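Local coordinates for tRNA uridine(34) acetyltransferase (Methanocaldococcus infernus, PDB 6IA8), which catalyses the formation of 5-carboxymethyluridine at the wobble uridine 34 of tRNAs, using acetyl-CoA and S-adenosyl-L-methionine, at residues A[296-301]-A[305-310]; A[326-331]-A[395-400]; A[369-374]-A[422-427]. All blocks are in the same frame, centred on the assembly; numbering follows the deposited sequence.

Contact 1: residues A[296-301]-A[305-310]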
loop_
_atom_site.group_PDB
_atom_site.type_symbol
_atom_site.label_atom_id
_atom_site.label_comp_id
_atom_site.label_asym_id
_atom_site.label_seq_id
_atom_site.Cartn_x
_atom_site.Cartn_y
_atom_site.Cartn_z
ATOM N N THR A 296 -4.949 -21.361 16.265
ATOM C CA THR A 296 -4.108 -20.204 16.532
ATOM C C THR A 296 -3.984 -19.972 18.033
ATOM O O THR A 296 -4.724 -20.529 18.845
ATOM C CB THR A 296 -4.672 -18.946 15.858
ATOM O OG1 THR A 296 -6.002 -18.704 16.332
ATOM C CG2 THR A 296 -4.699 -19.103 14.349
ATOM N N GLU A 297 -3.019 -19.127 18.401
ATOM C CA GLU A 297 -2.905 -18.704 19.790
ATOM C C GLU A 297 -4.166 -17.976 20.228
ATOM O O GLU A 297 -4.647 -18.175 21.345
ATOM C CB GLU A 297 -1.674 -17.814 19.971
ATOM C CG GLU A 297 -1.549 -17.177 21.350
ATOM C CD GLU A 297 -1.390 -18.191 22.471
ATOM O OE1 GLU A 297 -1.030 -19.350 22.186
ATOM O OE2 GLU A 297 -1.633 -17.830 23.639
ATOM N N LEU A 298 -4.718 -17.124 19.365
ATOM C CA LEU A 298 -5.971 -16.454 19.693
ATOM C C LEU A 298 -7.077 -17.453 19.984
ATOM O O LEU A 298 -7.922 -17.210 20.860
ATOM C CB LEU A 298 -6.374 -15.535 18.548
ATOM C CG LEU A 298 -5.483 -14.314 18.355
ATOM C CD1 LEU A 298 -5.834 -13.598 17.055
ATOM C CD2 LEU A 298 -5.607 -13.374 19.537
ATOM N N TYR A 299 -7.063 -18.608 19.304
ATOM C CA TYR A 299 -8.055 -19.627 19.613
ATOM C C TYR A 299 -7.844 -20.179 21.019
ATOM O O TYR A 299 -8.813 -20.431 21.752
ATOM C CB TYR A 299 -8.009 -20.761 18.593
ATOM C CG TYR A 299 -8.940 -21.886 18.955
ATOM C CD1 TYR A 299 -10.306 -21.752 18.789
ATOM C CD2 TYR A 299 -8.459 -23.068 19.481
ATOM C CE1 TYR A 299 -11.167 -22.773 19.114
ATOM C CE2 TYR A 299 -9.313 -24.117 19.799
ATOM C CZ TYR A 299 -10.666 -23.961 19.624
ATOM O OH TYR A 299 -11.527 -24.976 19.954
ATOM N N GLU A 300 -6.587 -20.434 21.391
ATOM C CA GLU A 300 -6.308 -20.929 22.736
ATOM C C GLU A 300 -6.784 -19.927 23.788
ATOM O O GLU A 300 -7.464 -20.293 24.752
ATOM C CB GLU A 300 -4.815 -21.216 22.894
ATOM C CG GLU A 300 -4.330 -22.450 22.146
ATOM C CD GLU A 300 -5.047 -23.722 22.584
ATOM O OE1 GLU A 300 -6.039 -24.108 21.932
ATOM O OE2 GLU A 300 -4.630 -24.330 23.592
ATOM N N MET A 301 -6.468 -18.643 23.591
ATOM C CA MET A 301 -6.927 -17.601 24.507
ATOM C C MET A 301 -8.445 -17.591 24.592
ATOM O O MET A 301 -9.016 -17.532 25.685
ATOM C CB MET A 301 -6.396 -16.238 24.047
ATOM C CG MET A 301 -4.875 -16.196 23.943
ATOM S SD MET A 301 -4.237 -14.651 23.269
ATOM C CE MET A 301 -4.634 -13.527 24.613
ATOM N N GLY A 305 -11.271 -18.467 27.910
ATOM C CA GLY A 305 -12.069 -17.377 28.426
ATOM C C GLY A 305 -11.322 -16.073 28.567
ATOM O O GLY A 305 -11.775 -15.183 29.294
ATOM N N GLU A 306 -10.209 -15.913 27.857
ATOM C CA GLU A 306 -9.386 -14.715 27.927
ATOM C C GLU A 306 -9.714 -13.698 26.842
ATOM O O GLU A 306 -9.213 -12.570 26.898
ATOM C CB GLU A 306 -7.907 -15.109 27.830
ATOM C CG GLU A 306 -6.936 -13.936 27.889
ATOM C CD GLU A 306 -5.482 -14.373 27.994
ATOM O OE1 GLU A 306 -4.610 -13.505 28.120
ATOM O OE2 GLU A 306 -5.192 -15.583 27.957
ATOM N N PHE A 307 -10.543 -14.055 25.868
ATOM C CA PHE A 307 -10.695 -13.236 24.669
ATOM C C PHE A 307 -12.131 -13.348 24.182
ATOM O O PHE A 307 -12.595 -14.448 23.867
ATOM C CB PHE A 307 -9.700 -13.692 23.583
ATOM C CG PHE A 307 -9.850 -12.983 22.261
ATOM C CD1 PHE A 307 -10.116 -11.636 22.209
ATOM C CD2 PHE A 307 -9.702 -13.669 21.078
ATOM C CE1 PHE A 307 -10.245 -10.986 21.006
ATOM C CE2 PHE A 307 -9.829 -13.025 19.863
ATOM C CZ PHE A 307 -10.095 -11.677 19.831
ATOM N N LYS A 308 -12.832 -12.215 24.157
ATOM C CA LYS A 308 -14.129 -12.101 23.502
ATOM C C LYS A 308 -13.956 -11.150 22.329
ATOM O O LYS A 308 -13.839 -9.934 22.542
ATOM C CB LYS A 308 -15.187 -11.568 24.470
ATOM N N PRO A 309 -13.933 -11.633 21.084
ATOM C CA PRO A 309 -13.660 -10.727 19.957
ATOM C C PRO A 309 -14.838 -9.796 19.733
ATOM O O PRO A 309 -15.956 -10.039 20.193
ATOM C CB PRO A 309 -13.461 -11.669 18.760
ATOM C CG PRO A 309 -14.315 -12.878 19.121
ATOM C CD PRO A 309 -14.187 -13.019 20.635
ATOM N N TYR A 310 -14.571 -8.723 18.999
ATOM C CA TYR A 310 -15.612 -7.781 18.633
ATOM C C TYR A 310 -16.702 -8.494 17.850
ATOM O O TYR A 310 -16.424 -9.374 17.028
ATOM C CB TYR A 310 -15.028 -6.668 17.757
ATOM C CG TYR A 310 -14.285 -5.551 18.472
ATOM C CD1 TYR A 310 -13.601 -4.587 17.750
ATOM C CD2 TYR A 310 -14.276 -5.460 19.856
ATOM C CE1 TYR A 310 -12.920 -3.566 18.386
ATOM C CE2 TYR A 310 -13.621 -4.437 20.498
ATOM C CZ TYR A 310 -12.940 -3.486 19.748
ATOM O OH TYR A 310 -12.279 -2.458 20.374
#

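Contact 2: residues A[326-331]-A[395-400]. With SO4 (sulfate ion), chain B.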
loop_
_atom_site.group_PDB
_atom_site.type_symbol
_atom_site.label_atom_id
_atom_site.label_comp_id
_atom_site.label_asym_id
_atom_site.label_seq_id
_atom_site.Cartn_x
_atom_site.Cartn_y
_atom_site.Cartn_z
ATOM N N MET A 326 -9.077 9.753 9.429
ATOM C CA MET A 326 -7.952 9.446 8.538
ATOM C C MET A 326 -7.541 10.685 7.747
ATOM O O MET A 326 -8.396 11.324 7.141
ATOM C CB MET A 326 -8.321 8.340 7.553
ATOM C CG MET A 326 -7.741 7.018 7.865
ATOM S SD MET A 326 -8.442 5.771 6.784
ATOM C CE MET A 326 -8.476 4.396 7.978
ATOM N N PRO A 327 -6.266 11.053 7.723
ATOM C CA PRO A 327 -5.849 12.204 6.906
ATOM C C PRO A 327 -6.048 11.953 5.420
ATOM O O PRO A 327 -6.244 10.835 4.946
ATOM C CB PRO A 327 -4.361 12.378 7.245
ATOM C CG PRO A 327 -4.223 11.716 8.630
ATOM C CD PRO A 327 -5.212 10.588 8.635
ATOM N N LYS A 328 -5.964 13.042 4.669
ATOM C CA LYS A 328 -6.153 12.979 3.230
ATOM C C LYS A 328 -5.058 12.184 2.551
ATOM O O LYS A 328 -5.232 11.785 1.398
ATOM C CB LYS A 328 -6.184 14.392 2.638
ATOM C CG LYS A 328 -7.350 15.249 3.123
ATOM C CD LYS A 328 -7.259 16.677 2.556
ATOM C CE LYS A 328 -8.405 17.552 3.041
ATOM N NZ LYS A 328 -8.515 18.814 2.254
ATOM N N TRP A 329 -3.904 12.041 3.197
ATOM C CA TRP A 329 -2.750 11.385 2.596
ATOM C C TRP A 329 -2.688 9.900 2.898
ATOM O O TRP A 329 -1.713 9.251 2.493
ATOM C CB TRP A 329 -1.444 12.037 3.054
ATOM C CG TRP A 329 -1.395 12.464 4.497
ATOM C CD1 TRP A 329 -1.733 13.698 5.000
ATOM C CD2 TRP A 329 -0.939 11.696 5.611
ATOM N NE1 TRP A 329 -1.505 13.744 6.366
ATOM C CE2 TRP A 329 -1.046 12.521 6.772
ATOM C CE3 TRP A 329 -0.515 10.390 5.759
ATOM C CZ2 TRP A 329 -0.729 12.067 8.047
ATOM C CZ3 TRP A 329 -0.179 9.940 7.047
ATOM C CH2 TRP A 329 -0.273 10.784 8.160
ATOM N N VAL A 330 -3.718 9.341 3.553
ATOM C CA VAL A 330 -3.740 7.926 3.917
ATOM C C VAL A 330 -4.622 7.180 2.942
ATOM O O VAL A 330 -5.741 7.617 2.624
ATOM C CB VAL A 330 -4.224 7.706 5.360
ATOM C CG1 VAL A 330 -4.352 6.235 5.655
ATOM C CG2 VAL A 330 -3.221 8.331 6.355
ATOM N N ARG A 331 -4.128 6.043 2.474
ATOM C CA ARG A 331 -4.898 5.182 1.593
ATOM C C ARG A 331 -5.334 3.967 2.396
ATOM O O ARG A 331 -4.568 3.446 3.186
ATOM C CB ARG A 331 -4.075 4.764 0.367
ATOM C CG ARG A 331 -4.854 3.967 -0.679
ATOM C CD ARG A 331 -3.888 3.283 -1.640
ATOM N NE ARG A 331 -3.682 4.037 -2.872
ATOM C CZ ARG A 331 -2.646 3.866 -3.690
ATOM N NH1 ARG A 331 -1.698 2.982 -3.403
ATOM N NH2 ARG A 331 -2.546 4.591 -4.791
ATOM N N VAL A 395 -2.791 20.972 -4.976
ATOM C CA VAL A 395 -2.907 21.181 -3.531
ATOM C C VAL A 395 -1.687 20.573 -2.855
ATOM O O VAL A 395 -1.095 19.619 -3.356
ATOM C CB VAL A 395 -4.199 20.542 -2.971
ATOM C CG1 VAL A 395 -4.264 20.691 -1.461
ATOM C CG2 VAL A 395 -5.436 21.174 -3.628
ATOM N N ARG A 396 -1.289 21.142 -1.727
ATOM C CA ARG A 396 -0.127 20.641 -1.007
ATOM C C ARG A 396 -0.453 20.522 0.468
ATOM O O ARG A 396 -1.062 21.420 1.036
ATOM C CB ARG A 396 1.089 21.570 -1.171
ATOM C CG ARG A 396 2.267 21.212 -0.279
ATOM C CD ARG A 396 3.455 22.100 -0.608
ATOM N NE ARG A 396 4.533 21.961 0.380
ATOM C CZ ARG A 396 5.653 22.667 0.358
ATOM N NH1 ARG A 396 5.841 23.547 -0.612
ATOM N NH2 ARG A 396 6.572 22.488 1.297
ATOM N N GLU A 397 0.020 19.453 1.098
ATOM C CA GLU A 397 -0.108 19.266 2.538
ATOM C C GLU A 397 1.159 18.598 3.036
ATOM O O GLU A 397 1.550 17.557 2.491
ATOM C CB GLU A 397 -1.310 18.383 2.864
ATOM C CG GLU A 397 -1.500 18.098 4.343
ATOM C CD GLU A 397 -2.713 17.223 4.586
ATOM O OE1 GLU A 397 -3.402 16.825 3.615
ATOM O OE2 GLU A 397 -2.985 16.938 5.742
ATOM N N ASP A 398 1.781 19.186 4.064
ATOM C CA ASP A 398 3.021 18.689 4.644
ATOM C C ASP A 398 2.744 18.064 6.009
ATOM O O ASP A 398 1.859 18.518 6.758
ATOM C CB ASP A 398 4.050 19.813 4.825
ATOM C CG ASP A 398 4.565 20.394 3.487
ATOM O OD1 ASP A 398 4.074 20.035 2.404
ATOM O OD2 ASP A 398 5.521 21.165 3.531
ATOM N N TYR A 399 3.576 17.082 6.381
ATOM C CA TYR A 399 3.525 16.571 7.746
ATOM C C TYR A 399 4.879 16.004 8.142
ATOM O O TYR A 399 5.697 15.652 7.300
ATOM C CB TYR A 399 2.422 15.532 7.929
ATOM C CG TYR A 399 2.432 14.364 6.987
ATOM C CD1 TYR A 399 1.890 14.489 5.712
ATOM C CD2 TYR A 399 2.955 13.116 7.376
ATOM C CE1 TYR A 399 1.877 13.412 4.821
ATOM C CE2 TYR A 399 2.929 12.002 6.485
ATOM C CZ TYR A 399 2.381 12.195 5.205
ATOM O OH TYR A 399 2.289 11.181 4.297
ATOM N N GLU A 400 5.129 15.976 9.442
ATOM C CA GLU A 400 6.344 15.377 9.967
ATOM C C GLU A 400 6.131 13.882 10.114
ATOM O O GLU A 400 5.107 13.470 10.669
ATOM C CB GLU A 400 6.656 15.969 11.333
ATOM C CG GLU A 400 7.939 15.476 11.948
ATOM C CD GLU A 400 9.171 16.216 11.423
ATOM O OE1 GLU A 400 10.291 15.698 11.601
ATOM O OE2 GLU A 400 9.014 17.305 10.826
HETATM S S SO4 B . -5.782 16.108 6.942
HETATM O O1 SO4 B . -5.944 17.498 6.511
HETATM O O2 SO4 B . -4.963 15.404 5.957
HETATM O O3 SO4 B . -7.064 15.467 7.003
HETATM O O4 SO4 B . -5.193 16.058 8.276
#

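Contact 3: residues A[369-374]-A[422-427]. With SO4 (sulfate ion), chain B.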
loop_
_atom_site.group_PDB
_atom_site.type_symbol
_atom_site.label_atom_id
_atom_site.label_comp_id
_atom_site.label_asym_id
_atom_site.label_seq_id
_atom_site.Cartn_x
_atom_site.Cartn_y
_atom_site.Cartn_z
ATOM N N ARG A 369 -12.289 11.596 4.282
ATOM C CA ARG A 369 -11.535 12.388 3.308
ATOM C C ARG A 369 -10.258 11.698 2.811
ATOM O O ARG A 369 -9.439 12.323 2.105
ATOM C CB ARG A 369 -11.211 13.757 3.908
ATOM C CG ARG A 369 -10.266 13.668 5.088
ATOM C CD ARG A 369 -10.126 14.992 5.857
ATOM N NE ARG A 369 -9.110 14.828 6.885
ATOM C CZ ARG A 369 -9.233 13.997 7.913
ATOM N NH1 ARG A 369 -10.371 13.341 8.113
ATOM N NH2 ARG A 369 -8.280 13.939 8.828
ATOM N N CYS A 370 -10.095 10.412 3.093
ATOM C CA CYS A 370 -8.868 9.721 2.721
ATOM C C CYS A 370 -8.875 9.375 1.228
ATOM O O CYS A 370 -9.851 9.585 0.520
ATOM C CB CYS A 370 -8.685 8.462 3.564
ATOM S SG CYS A 370 -9.777 7.153 3.100
ATOM N N ILE A 371 -7.750 8.857 0.748
ATOM C CA ILE A 371 -7.528 8.719 -0.689
ATOM C C ILE A 371 -8.592 7.834 -1.316
ATOM O O ILE A 371 -9.155 8.156 -2.362
ATOM C CB ILE A 371 -6.124 8.154 -0.943
ATOM C CG1 ILE A 371 -5.043 9.206 -0.602
ATOM C CG2 ILE A 371 -5.979 7.716 -2.412
ATOM C CD1 ILE A 371 -3.644 8.635 -0.540
ATOM N N ARG A 372 -8.889 6.702 -0.685
ATOM C CA ARG A 372 -9.872 5.791 -1.280
ATOM C C ARG A 372 -11.254 6.441 -1.391
ATOM O O ARG A 372 -11.983 6.229 -2.376
ATOM C CB ARG A 372 -9.978 4.492 -0.467
ATOM C CG ARG A 372 -10.981 3.510 -1.069
ATOM C CD ARG A 372 -11.150 2.219 -0.268
ATOM N NE ARG A 372 -12.306 1.459 -0.746
ATOM C CZ ARG A 372 -12.330 0.768 -1.881
ATOM N NH1 ARG A 372 -11.260 0.735 -2.661
ATOM N NH2 ARG A 372 -13.426 0.115 -2.241
ATOM N N CYS A 373 -11.653 7.212 -0.379
ATOM C CA CYS A 373 -12.984 7.798 -0.413
ATOM C C CYS A 373 -13.093 8.919 -1.448
ATOM O O CYS A 373 -14.185 9.210 -1.940
ATOM C CB CYS A 373 -13.361 8.338 0.969
ATOM S SG CYS A 373 -13.444 7.136 2.344
ATOM N N ARG A 374 -11.996 9.583 -1.774
ATOM C CA ARG A 374 -12.054 10.730 -2.679
ATOM C C ARG A 374 -11.540 10.441 -4.102
ATOM O O ARG A 374 -11.656 11.304 -4.991
ATOM C CB ARG A 374 -11.262 11.899 -2.063
ATOM C CG ARG A 374 -11.881 12.553 -0.826
ATOM C CD ARG A 374 -11.193 13.903 -0.516
ATOM N NE ARG A 374 -11.942 14.735 0.429
ATOM C CZ ARG A 374 -11.517 15.902 0.907
ATOM N NH1 ARG A 374 -12.265 16.579 1.766
ATOM N NH2 ARG A 374 -10.344 16.388 0.533
ATOM N N PHE A 422 -1.775 12.125 -7.170
ATOM C CA PHE A 422 -1.018 12.561 -6.010
ATOM C C PHE A 422 0.425 12.098 -6.137
ATOM O O PHE A 422 0.743 11.155 -6.875
ATOM C CB PHE A 422 -1.681 12.072 -4.697
ATOM C CG PHE A 422 -1.617 10.607 -4.479
ATOM C CD1 PHE A 422 -2.666 9.806 -4.867
ATOM C CD2 PHE A 422 -0.535 10.028 -3.828
ATOM C CE1 PHE A 422 -2.649 8.436 -4.663
ATOM C CE2 PHE A 422 -0.500 8.637 -3.624
ATOM C CZ PHE A 422 -1.542 7.847 -4.045
ATOM N N LEU A 423 1.294 12.783 -5.394
ATOM C CA LEU A 423 2.715 12.478 -5.361
ATOM C C LEU A 423 3.183 12.626 -3.919
ATOM O O LEU A 423 2.833 13.607 -3.242
ATOM C CB LEU A 423 3.507 13.414 -6.276
ATOM C CG LEU A 423 5.009 13.246 -6.364
ATOM C CD1 LEU A 423 5.502 13.746 -7.735
ATOM C CD2 LEU A 423 5.754 13.952 -5.253
ATOM N N ARG A 424 3.984 11.650 -3.464
ATOM C CA ARG A 424 4.553 11.627 -2.118
ATOM C C ARG A 424 6.039 11.979 -2.202
ATOM O O ARG A 424 6.834 11.224 -2.778
ATOM C CB ARG A 424 4.372 10.247 -1.500
ATOM C CG ARG A 424 2.939 9.806 -1.293
ATOM C CD ARG A 424 2.919 8.495 -0.531
ATOM N NE ARG A 424 1.623 7.823 -0.476
ATOM C CZ ARG A 424 0.637 8.157 0.350
ATOM N NH1 ARG A 424 0.757 9.217 1.125
ATOM N NH2 ARG A 424 -0.493 7.469 0.355
ATOM N N LEU A 425 6.388 13.168 -1.724
ATOM C CA LEU A 425 7.755 13.673 -1.727
ATOM C C LEU A 425 8.274 13.730 -0.294
ATOM O O LEU A 425 7.555 14.150 0.617
ATOM C CB LEU A 425 7.789 15.069 -2.331
ATOM C CG LEU A 425 9.147 15.724 -2.582
ATOM C CD1 LEU A 425 9.893 15.011 -3.702
ATOM C CD2 LEU A 425 8.929 17.209 -2.969
ATOM N N ARG A 426 9.511 13.306 -0.076
ATOM C CA ARG A 426 10.046 13.244 1.279
ATOM C C ARG A 426 11.431 13.878 1.368
ATOM O O ARG A 426 12.300 13.624 0.522
ATOM C CB ARG A 426 10.102 11.784 1.771
ATOM C CG ARG A 426 10.790 11.652 3.160
ATOM C CD ARG A 426 10.752 10.183 3.698
ATOM N NE ARG A 426 11.494 10.069 4.951
ATOM C CZ ARG A 426 11.008 10.398 6.141
ATOM N NH1 ARG A 426 9.752 10.779 6.232
ATOM N NH2 ARG A 426 11.758 10.300 7.231
ATOM N N ASP A 427 11.626 14.694 2.415
ATOM C CA ASP A 427 12.940 15.170 2.820
ATOM C C ASP A 427 13.427 14.182 3.857
ATOM O O ASP A 427 12.893 14.168 4.968
ATOM C CB ASP A 427 12.850 16.564 3.422
ATOM C CG ASP A 427 14.193 17.162 3.706
ATOM O OD1 ASP A 427 15.242 16.526 3.412
ATOM O OD2 ASP A 427 14.184 18.287 4.231
HETATM S S SO4 B . -5.782 16.108 6.942
HETATM O O1 SO4 B . -5.944 17.498 6.511
HETATM O O2 SO4 B . -4.963 15.404 5.957
HETATM O O3 SO4 B . -7.064 15.467 7.003
HETATM O O4 SO4 B . -5.193 16.058 8.276
#

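Contact 1: residues A[296-301]-A[305-310]
Met-301 folds back at its last torsion (chi3 69°) and so lays its methyl against the carboxylate of Glu-306, while Phe-307, its CG turned opposite to the backbone N (chi1 175°), turns its ring toward Leu-298 on the same helix as Met-301. The frame is a Schellman motif. Helix 297-303 ends, Gly-305 takes a positive phi, and the chain reverses against the last turn. Any side chain at this position would collide with the preceding carbonyl oxygen, hence the glycine. The bond that closes the motif across the contact runs from Glu-306 N to Met-301 O, 3.0 Å long and fairly straight at 158°.

Beyond this bond the packing is mostly that of side chains. The Glu-306 chain is extended, and its OE1 lies 3.5 Å from Met-301 CE, a van der Waals touch; the charge itself is met by Arg-304, which forms salt bridges with both Glu-306 and Glu-297 and probably eases the nearness of these two acids. Met-301 CB packs on Phe-307 CB at 4.2 Å. Pro-260, from a loop of the same radical SAM region, packs against Leu-298, Met-301 and Phe-307.

At the other end of the helix Thr-296 serves as N-cap, its OG1 accepting from Tyr-299 N at 3.2 Å. Leu-298 meets the Phe-307 ring twice: CD2 of Leu-298 approaches CE2 of Phe-307 at 4.2 Å, and the backbone O of Leu-298 sits at the ring edge, near its plane, 4.0 Å from CD2 of Phe-307.

Contact 2: residues A[326-331]-A[395-400]
A sulfate, probably from the crystallisation liquor, lies against both the backbone N of Lys-328 and the carboxylate of Glu-397, its O2 only 2.5 Å from Glu-397 OE2. Two oxygens so close suggest an acid proton there. The same O2 accepts from N of Lys-328, second residue of the type I turn Pro-327 to Val-330, 2.9 Å away at 166°.

The turn presents Trp-329 to the strand with CG between the backbone N and the carbonyl carbon (chi1 39°), bringing the indole onto Tyr-399. The six-membered ring stacks face to face there, centroids 3.7 Å apart and planes 13° from parallel, and the Tyr-399 OH lies above the indole plane near its rim, 3.3 Å from Trp-329 CE3. Pro-327 CB lies on the other indole face, 3.2 Å above the plane, holding the ring flat. Glu-397 comes in at the indole edge, OE2 3.6 Å from CD1 of Trp-329.

A serine at Trp-329 would probably strip the Tyr-399 ring of its stacking partner and open a gap beside Pro-327. Through this stack, the turn after helix 312-325 of the radical SAM region docks on edge strand 392-401 of the GNAT acetyltransferase sheet.

Contact 3: residues A[369-374]-A[422-427]
Ile-371 packs on Phe-422 and Arg-424 beside the acetyl-CoA site inferred from relatives. Arg-424 NE bonds to Gln-445 OE1, and Gln-445 is one of the residues thought to bind acetyl-CoA. The isoleucine sits at the start of the short helix 371-374, directly after Cys-370, the N-cap residue, and reaches out with an extended CG1-CD1 branch (chi2 168°). Its CD1 stands over one face of the Phe-422 ring, 4.3 Å from the ring centroid and 15° off the normal, a CH-pi contact displaced toward the rim. Ile-371 CG2 adds a second touch, 4.1 Å from CE1 of Phe-422.

Phe-422 and Arg-424 lie two apart on strand 418-427, inside the mixed sheet of the GNAT fold between strands 404-413 and 440-448. Phe-422 turns its ring toward the helix with CG placed between N and carbonyl carbon (chi1 69°).

From the opposite direction comes Arg-424, whose NH2 ends 3.5 Å from Ile-371 CD1. This buried guanidinium also gives NH1 to the carbonyl O of Trp-329; this bond and that from NE to Gln-445 help hold it beside the apolar branch.

Around the helix, Cys-373 is joined to Cys-368 by a disulfide, and Arg-374 N bonds back to Cys-370 O at 3.1 Å. The sulfate lies near Arg-369, with details doubtful because its O3 is modelled too close.

Contacts 2 and 3 form one neighbourhood: their centres lie 6 Å apart, and their segments alternate along the chain. Arg-424 NH1 is 2.8 Å from Trp-329 O and Ile-371 N is 3.0 Å from Val-330 O, both probable hydrogen bonds, so the turn of contact 2 is joined to both segments of contact 3. The one sulfate touches both. Contact 3 is nearer the inferred acetyl-CoA site: the Arg-424 side chain lies about 3 Å from that of Gln-445, against about 9 Å for Tyr-399. Contact 1 is remote, its centre about 36 Å from either of the other two, and lies away from the annotated sites.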